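Local coordinates for protein 16 kDa beta-galactoside-binding lectin (Gallus gallus, PDB 1QMJ) that binds beta-galactosides such as lactose as a homodimeric galectin and may take part in regulating differentiation, at residues V16-I22 with G81-C87; K73-F78 with V99-E105. All coordinates share one frame. Numbering follows the deposited sequence.

Interaction 1: residues V16-I22 with G81-C87. With BME (beta-mercaptoethanol), chain C.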
ATOM      1  N   VAL A  16      -6.333   4.753   8.802  1.00 35.92           N
ATOM      2  CA  VAL A  16      -5.202   4.411   7.925  1.00 35.03           C
ATOM      3  C   VAL A  16      -3.919   4.613   8.715  1.00 33.33           C
ATOM      4  O   VAL A  16      -3.600   5.728   9.141  1.00 35.14           O
ATOM      5  CB  VAL A  16      -5.179   5.314   6.688  1.00 34.74           C
ATOM      6  CG1 VAL A  16      -3.928   5.109   5.828  1.00 34.76           C
ATOM      7  CG2 VAL A  16      -6.365   5.086   5.752  1.00 35.66           C
ATOM      8  N   LYS A  17      -3.206   3.534   8.905  1.00 29.60           N
ATOM      9  CA  LYS A  17      -1.958   3.567   9.667  1.00 29.13           C
ATOM     10  C   LYS A  17      -0.749   3.316   8.783  1.00 28.20           C
ATOM     11  O   LYS A  17      -0.675   2.307   8.070  1.00 28.24           O
ATOM     12  CB  LYS A  17      -1.961   2.489  10.744  1.00 27.99           C
ATOM     13  CG  LYS A  17      -3.076   2.654  11.771  1.00 35.71           C
ATOM     14  CD  LYS A  17      -2.976   1.630  12.899  1.00 42.82           C
ATOM     15  CE  LYS A  17      -3.852   1.965  14.102  1.00 47.18           C
ATOM     16  NZ  LYS A  17      -3.382   1.332  15.342  1.00 51.13           N
ATOM     17  N   VAL A  18       0.166   4.252   8.863  1.00 26.18           N
ATOM     18  CA  VAL A  18       1.423   4.187   8.128  1.00 24.09           C
ATOM     19  C   VAL A  18       2.565   4.054   9.124  1.00 27.38           C
ATOM     20  O   VAL A  18       2.813   4.955   9.934  1.00 28.34           O
ATOM     21  CB  VAL A  18       1.643   5.453   7.296  1.00 22.52           C
ATOM     22  CG1 VAL A  18       2.991   5.451   6.565  1.00 24.35           C
ATOM     23  CG2 VAL A  18       0.585   5.655   6.211  1.00 20.30           C
ATOM     24  N   LYS A  19       3.226   2.926   9.043  1.00 28.07           N
ATOM     25  CA  LYS A  19       4.370   2.620   9.904  1.00 26.30           C
ATOM     26  C   LYS A  19       5.640   2.700   9.073  1.00 27.15           C
ATOM     27  O   LYS A  19       5.670   2.276   7.913  1.00 26.58           O
ATOM     28  CB  LYS A  19       4.245   1.211  10.487  1.00 31.75           C
ATOM     29  CG  LYS A  19       2.885   0.933  11.123  1.00 40.14           C
ATOM     30  CD  LYS A  19       2.797  -0.466  11.740  1.00 47.59           C
ATOM     31  CE  LYS A  19       3.591  -0.598  13.044  1.00 49.28           C
ATOM     32  NZ  LYS A  19       5.047  -0.612  12.835  1.00 52.82           N
ATOM     33  N   GLY A  20       6.670   3.245   9.674  1.00 26.12           N
ATOM     34  CA  GLY A  20       7.957   3.390   8.992  1.00 25.61           C
ATOM     35  C   GLY A  20       9.013   3.936   9.938  1.00 26.28           C
ATOM     36  O   GLY A  20       8.806   4.015  11.157  1.00 24.94           O
ATOM     37  N   LYS A  21      10.117   4.294   9.331  1.00 28.16           N
ATOM     38  CA  LYS A  21      11.263   4.837  10.043  1.00 32.09           C
ATOM     39  C   LYS A  21      11.777   6.089   9.346  1.00 31.27           C
ATOM     40  O   LYS A  21      11.981   6.105   8.124  1.00 32.80           O
ATOM     41  CB  LYS A  21      12.392   3.799  10.076  1.00 38.32           C
ATOM     42  CG  LYS A  21      13.652   4.304  10.785  1.00 44.07           C
ATOM     43  CD  LYS A  21      14.941   3.945  10.043  1.00 48.03           C
ATOM     44  CE  LYS A  21      16.191   4.541  10.696  1.00 50.65           C
ATOM     45  NZ  LYS A  21      16.400   4.070  12.072  1.00 55.45           N
ATOM     46  N   ILE A  22      11.965   7.110  10.153  1.00 29.76           N
ATOM     47  CA  ILE A  22      12.501   8.385   9.685  1.00 33.80           C
ATOM     48  C   ILE A  22      14.014   8.208   9.554  1.00 35.74           C
ATOM     49  O   ILE A  22      14.680   7.753  10.491  1.00 36.54           O
ATOM     50  CB  ILE A  22      12.181   9.498  10.698  1.00 31.27           C
ATOM     51  CG1 ILE A  22      10.685   9.625  11.011  1.00 30.67           C
ATOM     52  CG2 ILE A  22      12.619  10.884  10.221  1.00 32.48           C
ATOM     53  CD1 ILE A  22      10.404  10.490  12.245  1.00 27.36           C
ATOM     54  N   GLY A  81      15.777   9.133  12.679  1.00 39.01           N
ATOM     55  CA  GLY A  81      16.125   7.729  13.000  1.00 39.09           C
ATOM     56  C   GLY A  81      15.047   7.096  13.879  1.00 40.60           C
ATOM     57  O   GLY A  81      15.223   5.996  14.425  1.00 41.96           O
ATOM     58  N   ASP A  82      13.959   7.809  13.984  1.00 42.05           N
ATOM     59  CA  ASP A  82      12.820   7.393  14.795  1.00 43.56           C
ATOM     60  C   ASP A  82      11.814   6.579  13.979  1.00 42.04           C
ATOM     61  O   ASP A  82      11.448   6.954  12.856  1.00 38.90           O
ATOM     62  CB  ASP A  82      12.106   8.622  15.340  1.00 50.13           C
ATOM     63  CG  ASP A  82      12.605   9.035  16.721  1.00 54.05           C
ATOM     64  OD1 ASP A  82      13.751   8.618  17.142  1.00 56.20           O
ATOM     65  OD2 ASP A  82      11.879   9.796  17.464  1.00 54.99           O
ATOM     66  N   LYS A  83      11.406   5.482  14.592  1.00 40.90           N
ATOM     67  CA  LYS A  83      10.412   4.561  14.026  1.00 41.26           C
ATOM     68  C   LYS A  83       9.051   4.952  14.586  1.00 39.84           C
ATOM     69  O   LYS A  83       8.771   4.760  15.778  1.00 39.52           O
ATOM     70  CB  LYS A  83      10.742   3.121  14.421  1.00 44.65           C
ATOM     71  CG  LYS A  83      11.947   2.553  13.669  1.00 54.22           C
ATOM     72  CD  LYS A  83      12.732   1.528  14.489  1.00 60.66           C
ATOM     73  CE  LYS A  83      14.087   1.180  13.873  1.00 64.22           C
ATOM     74  NZ  LYS A  83      14.962   0.437  14.791  1.00 66.44           N
ATOM     75  N   VAL A  84       8.229   5.497  13.716  1.00 37.43           N
ATOM     76  CA  VAL A  84       6.898   5.966  14.107  1.00 32.59           C
ATOM     77  C   VAL A  84       5.790   5.383  13.232  1.00 30.39           C
ATOM     78  O   VAL A  84       6.044   4.940  12.097  1.00 30.28           O
ATOM     79  CB  VAL A  84       6.834   7.493  13.982  1.00 30.91           C
ATOM     80  CG1 VAL A  84       6.983   7.984  12.539  1.00 26.28           C
ATOM     81  CG2 VAL A  84       5.517   8.081  14.483  1.00 29.67           C
ATOM     82  N   GLU A  85       4.609   5.430  13.846  1.00 29.52           N
ATOM     83  CA  GLU A  85       3.335   4.986  13.260  1.00 30.37           C
ATOM     84  C   GLU A  85       2.392   6.187  13.225  1.00 29.30           C
ATOM     85  O   GLU A  85       2.095   6.799  14.264  1.00 30.16           O
ATOM     86  CB  GLU A  85       2.698   3.867  14.102  1.00 33.27           C
ATOM     87  CG  GLU A  85       1.375   3.362  13.502  1.00 42.45           C
ATOM     88  CD  GLU A  85       0.811   2.124  14.209  1.00 46.59           C
ATOM     89  OE1 GLU A  85       0.779   2.073  15.498  1.00 51.59           O
ATOM     90  OE2 GLU A  85       0.366   1.129  13.515  1.00 49.10           O
ATOM     91  N   ILE A  86       1.950   6.497  12.034  1.00 27.67           N
ATOM     92  CA  ILE A  86       1.052   7.630  11.793  1.00 26.20           C
ATOM     93  C   ILE A  86      -0.351   7.121  11.447  1.00 28.42           C
ATOM     94  O   ILE A  86      -0.540   6.366  10.487  1.00 28.10           O
ATOM     95  CB  ILE A  86       1.613   8.461  10.637  1.00 26.42           C
ATOM     96  CG1 ILE A  86       3.009   9.020  10.943  1.00 24.63           C
ATOM     97  CG2 ILE A  86       0.743   9.668  10.287  1.00 26.22           C
ATOM     98  CD1 ILE A  86       3.817   9.353   9.687  1.00 30.71           C
ATOM     99  N   CYS A  87      -1.307   7.556  12.251  1.00 28.43           N
ATOM    100  CA  CYS A  87      -2.721   7.173  12.084  1.00 28.94           C
ATOM    101  C   CYS A  87      -3.524   8.361  11.562  1.00 27.05           C
ATOM    102  O   CYS A  87      -3.489   9.462  12.134  1.00 25.34           O
ATOM    103  CB  CYS A  87      -3.296   6.720  13.422  1.00 31.39           C
ATOM    104  SG  CYS A  87      -2.498   5.163  14.051  1.00 42.27           S
TER
HETATM  105  C1  BME C 500      -0.533   6.646  16.958  1.00 59.26           C
HETATM  106  C2  BME C 500      -1.047   5.233  16.677  1.00 54.15           C
HETATM  107  O1  BME C 500       0.861   6.680  16.754  1.00 63.14           O
HETATM  108  S2  BME C 500      -2.737   5.264  16.019  1.00 53.57           S

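Interaction 2: residues K73-F78 with V99-E105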
ATOM      1  N   LYS A  73       2.191  24.047  12.573  1.00 22.33           N
ATOM      2  CA  LYS A  73       1.903  23.517  13.912  1.00 22.51           C
ATOM      3  C   LYS A  73       3.065  23.827  14.859  1.00 23.75           C
ATOM      4  O   LYS A  73       4.219  23.970  14.431  1.00 24.80           O
ATOM      5  CB  LYS A  73       1.693  22.010  13.831  1.00 22.54           C
ATOM      6  CG  LYS A  73       0.457  21.634  13.008  1.00 22.45           C
ATOM      7  CD  LYS A  73      -0.842  22.203  13.585  1.00 21.77           C
ATOM      8  CE  LYS A  73      -2.075  21.829  12.760  1.00 22.16           C
ATOM      9  NZ  LYS A  73      -3.338  22.221  13.405  1.00 23.93           N
ATOM     10  N   ALA A  74       2.711  23.919  16.126  1.00 23.80           N
ATOM     11  CA  ALA A  74       3.658  24.240  17.206  1.00 24.90           C
ATOM     12  C   ALA A  74       4.451  23.006  17.674  1.00 24.02           C
ATOM     13  O   ALA A  74       5.658  23.083  17.937  1.00 26.40           O
ATOM     14  CB  ALA A  74       2.901  24.798  18.413  1.00 21.65           C
ATOM     15  N   ASP A  75       3.764  21.885  17.774  1.00 24.28           N
ATOM     16  CA  ASP A  75       4.381  20.622  18.238  1.00 23.84           C
ATOM     17  C   ASP A  75       5.091  19.883  17.101  1.00 23.97           C
ATOM     18  O   ASP A  75       4.618  19.857  15.957  1.00 25.13           O
ATOM     19  CB  ASP A  75       3.312  19.695  18.809  1.00 29.45           C
ATOM     20  CG  ASP A  75       2.624  20.280  20.038  1.00 33.85           C
ATOM     21  OD1 ASP A  75       3.237  20.297  21.172  1.00 37.52           O
ATOM     22  OD2 ASP A  75       1.430  20.756  19.939  1.00 36.61           O
ATOM     23  N   PHE A  76       6.220  19.301  17.473  1.00 24.09           N
ATOM     24  CA  PHE A  76       7.071  18.519  16.559  1.00 26.07           C
ATOM     25  C   PHE A  76       7.599  17.280  17.300  1.00 27.29           C
ATOM     26  O   PHE A  76       8.785  17.216  17.663  1.00 28.60           O
ATOM     27  CB  PHE A  76       8.245  19.371  16.077  1.00 23.33           C
ATOM     28  CG  PHE A  76       8.961  18.761  14.871  1.00 20.48           C
ATOM     29  CD1 PHE A  76       8.359  18.791  13.606  1.00 15.97           C
ATOM     30  CD2 PHE A  76      10.218  18.172  15.034  1.00 19.64           C
ATOM     31  CE1 PHE A  76       9.017  18.231  12.504  1.00 20.81           C
ATOM     32  CE2 PHE A  76      10.877  17.612  13.932  1.00 21.32           C
ATOM     33  CZ  PHE A  76      10.276  17.641  12.668  1.00 18.81           C
ATOM     34  N   PRO A  77       6.721  16.294  17.568  1.00 27.05           N
ATOM     35  CA  PRO A  77       7.087  15.045  18.250  1.00 28.24           C
ATOM     36  C   PRO A  77       7.977  14.119  17.425  1.00 29.76           C
ATOM     37  O   PRO A  77       7.925  12.869  17.634  1.00 34.34           O
ATOM     38  CB  PRO A  77       5.784  14.315  18.429  1.00 25.57           C
ATOM     39  CG  PRO A  77       4.690  15.152  17.780  1.00 24.24           C
ATOM     40  CD  PRO A  77       5.303  16.389  17.200  1.00 27.52           C
ATOM     41  N   PHE A  78       8.777  14.638  16.513  1.00 29.07           N
ATOM     42  CA  PHE A  78       9.617  13.742  15.666  1.00 29.81           C
ATOM     43  C   PHE A  78      11.120  14.017  15.802  1.00 33.82           C
ATOM     44  O   PHE A  78      11.546  15.145  16.068  1.00 33.47           O
ATOM     45  CB  PHE A  78       9.261  13.912  14.183  1.00 29.97           C
ATOM     46  CG  PHE A  78       7.767  13.723  13.880  1.00 28.43           C
ATOM     47  CD1 PHE A  78       7.215  12.434  13.815  1.00 25.49           C
ATOM     48  CD2 PHE A  78       6.951  14.841  13.663  1.00 24.80           C
ATOM     49  CE1 PHE A  78       5.850  12.268  13.534  1.00 25.72           C
ATOM     50  CE2 PHE A  78       5.588  14.674  13.382  1.00 24.20           C
ATOM     51  CZ  PHE A  78       5.038  13.388  13.317  1.00 24.95           C
ATOM     52  N   VAL A  99      -0.045  10.525  16.291  1.00 27.98           N
ATOM     53  CA  VAL A  99       1.241   9.911  16.538  1.00 31.62           C
ATOM     54  C   VAL A  99       1.301   9.631  18.025  1.00 34.48           C
ATOM     55  O   VAL A  99       0.423  10.100  18.778  1.00 33.35           O
ATOM     56  CB  VAL A  99       2.389  10.841  16.136  1.00 31.46           C
ATOM     57  CG1 VAL A  99       2.477  11.075  14.629  1.00 30.60           C
ATOM     58  CG2 VAL A  99       2.285  12.230  16.766  1.00 34.80           C
ATOM     59  N   PRO A 100       2.013   8.787  18.530  1.00 39.33           N
ATOM     60  CA  PRO A 100       1.916   8.493  19.967  1.00 43.76           C
ATOM     61  C   PRO A 100       1.842   9.667  20.969  1.00 46.61           C
ATOM     62  O   PRO A 100       1.149   9.571  21.983  1.00 49.66           O
ATOM     63  CB  PRO A 100       3.128   7.589  20.216  1.00 43.01           C
ATOM     64  CG  PRO A 100       4.109   8.027  19.147  1.00 41.93           C
ATOM     65  CD  PRO A 100       3.217   8.170  17.944  1.00 40.15           C
ATOM     66  N   GLU A 101       2.497  10.783  20.664  1.00 47.55           N
ATOM     67  CA  GLU A 101       2.514  11.925  21.581  1.00 48.99           C
ATOM     68  C   GLU A 101       1.480  13.019  21.329  1.00 47.50           C
ATOM     69  O   GLU A 101       0.895  13.564  22.270  1.00 45.57           O
ATOM     70  CB  GLU A 101       3.903  12.580  21.589  1.00 53.03           C
ATOM     71  CG  GLU A 101       5.073  11.607  21.614  1.00 59.23           C
ATOM     72  CD  GLU A 101       5.666  11.346  20.233  1.00 61.73           C
ATOM     73  OE1 GLU A 101       4.910  11.029  19.288  1.00 59.17           O
ATOM     74  OE2 GLU A 101       6.904  11.460  20.100  1.00 67.06           O
ATOM     75  N   VAL A 102       1.269  13.354  20.060  1.00 44.46           N
ATOM     76  CA  VAL A 102       0.357  14.427  19.700  1.00 41.13           C
ATOM     77  C   VAL A 102      -0.658  14.053  18.626  1.00 38.94           C
ATOM     78  O   VAL A 102      -0.424  13.164  17.805  1.00 37.25           O
ATOM     79  CB  VAL A 102       1.158  15.645  19.156  1.00 40.66           C
ATOM     80  CG1 VAL A 102       0.267  16.857  19.029  1.00 42.98           C
ATOM     81  CG2 VAL A 102       2.345  15.945  20.040  1.00 43.15           C
ATOM     82  N   GLU A 103      -1.795  14.733  18.656  1.00 35.21           N
ATOM     83  CA  GLU A 103      -2.823  14.552  17.655  1.00 32.14           C
ATOM     84  C   GLU A 103      -2.891  15.889  16.926  1.00 32.28           C
ATOM     85  O   GLU A 103      -3.004  16.947  17.557  1.00 31.66           O
ATOM     86  CB  GLU A 103      -4.176  14.242  18.280  1.00 33.14           C
ATOM     87  CG  GLU A 103      -5.319  14.278  17.275  1.00 42.41           C
ATOM     88  CD  GLU A 103      -6.666  14.003  17.903  1.00 51.14           C
ATOM     89  OE1 GLU A 103      -7.261  14.939  18.488  1.00 55.70           O
ATOM     90  OE2 GLU A 103      -7.133  12.847  17.810  1.00 54.40           O
ATOM     91  N   PHE A 104      -2.740  15.845  15.609  1.00 29.35           N
ATOM     92  CA  PHE A 104      -2.794  17.027  14.775  1.00 25.03           C
ATOM     93  C   PHE A 104      -4.154  17.044  14.115  1.00 24.77           C
ATOM     94  O   PHE A 104      -4.707  15.996  13.805  1.00 26.32           O
ATOM     95  CB  PHE A 104      -1.690  16.981  13.718  1.00 22.91           C
ATOM     96  CG  PHE A 104      -0.296  17.056  14.291  1.00 25.56           C
ATOM     97  CD1 PHE A 104       0.219  18.271  14.751  1.00 22.79           C
ATOM     98  CD2 PHE A 104       0.506  15.919  14.361  1.00 24.52           C
ATOM     99  CE1 PHE A 104       1.516  18.350  15.268  1.00 22.02           C
ATOM    100  CE2 PHE A 104       1.808  15.988  14.877  1.00 23.81           C
ATOM    101  CZ  PHE A 104       2.312  17.207  15.332  1.00 21.67           C
ATOM    102  N   GLU A 105      -4.720  18.229  13.955  1.00 24.35           N
ATOM    103  CA  GLU A 105      -6.021  18.359  13.329  1.00 27.25           C
ATOM    104  C   GLU A 105      -5.893  19.364  12.200  1.00 26.35           C
ATOM    105  O   GLU A 105      -5.084  20.281  12.281  1.00 26.62           O
ATOM    106  CB  GLU A 105      -7.051  18.820  14.357  1.00 31.91           C
ATOM    107  CG  GLU A 105      -7.246  17.820  15.486  1.00 43.23           C
ATOM    108  CD  GLU A 105      -8.090  18.362  16.621  1.00 50.06           C
ATOM    109  OE1 GLU A 105      -9.309  18.545  16.419  1.00 54.56           O
ATOM    110  OE2 GLU A 105      -7.533  18.597  17.717  1.00 55.40           O
TER
HETATM  111  O   HOH W   1      -3.556  20.493  15.751  1.00 24.35           O

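Interaction 1: residues V16-I22 with G81-C87
Strands 16-22 and 83-87 run antiparallel at 167°, their axes 4.5 Å apart, as neighbours in the five-stranded sheet of the galectin beta-sandwich. Val18 and Ile86 form a hydrogen-bonded pair, Val18 N to Ile86 O at 2.8 Å and Ile86 N to Val18 O at 2.7 Å, both almost linear. At Gly20 and Val84 the ladder loosens: Gly20 N reaches Val84 O at 3.0 Å, while the return bond from Val84 N to Gly20 O is weak. Ile22 N then binds Asp82 O at 2.8 Å, carrying the pairing past the strand end. Val18 and Ile86 turn to the inner face, where Phe29 of the opposing sheet lies against Ile86 and Ile22. The other face is mostly charged: Lys17, Lys19 and Lys21 lie beside Cys87, Glu85 and Lys83, and the aliphatic CD atoms of Lys17 and Lys19 each sit 3.4 Å from Glu85 OE2. Cys87 SG is disulfide-bonded to beta-mercaptoethanol S2 at 2.0 Å, and the adduct's O1 donates to Glu85 O at 2.8 Å.

Interaction 2: residues K73-F78 with V99-E105
Apolar packing does most of the work here, with Pro77 in the middle of it. Pro77 CG lies 3.4 Å from Val102 CG2 and 3.9 Å from Val99 CG2, while Pro77 CD meets the edge of the Phe104 ring, 3.6 Å from Phe104 CZ. Deeper in, Phe78 CZ touches Val99 CG1 at 3.7 Å, and Phe78 CE2 approaches Phe104 CE2 to 4.3 Å. Both rings also pack on Phe44 and Val57, so the loop 73-78, on its way between the two sheets of the galectin sandwich, helps close the hydrophobic interior beside the edge strand 103-107. The hydrogen bonds lie at the Lys73 end. Lys73, whose CG rests 3.8 Å from Phe104 CD1, donates from NZ to Glu105 O at 2.8 Å, and a water accepts from both Lys73 NZ (2.9 Å) and Glu105 N (3.1 Å). Lys73 belongs to the predicted beta-galactoside-binding stretch. At the Val99 end, Pro77 O and Glu101 OE2, both acceptors, stand 3.0 Å apart without bonding.

The two contacts share the five-stranded sheet but hold it differently. Interaction 1 is pairing inside the sheet, between neighbouring strands with a regular backbone ladder; interaction 2 ties an irregular connection to an edge strand and the turn before it, through side chains and one lysine-to-carbonyl bond. Each is partly buried, with an apolar side facing the sandwich interior and a polar side facing solvent. They meet in that interior, where Ile22 CD1 lies 4.1 Å from Phe78 CD1 and Ile86 CG1 lies 4.3 Å from Val99 CG1. Along the chain their segments alternate, 73-78 leading shortly into 81-87. Interaction 1 lies away from the predicted sugar site, whereas interaction 2 includes one of its residues.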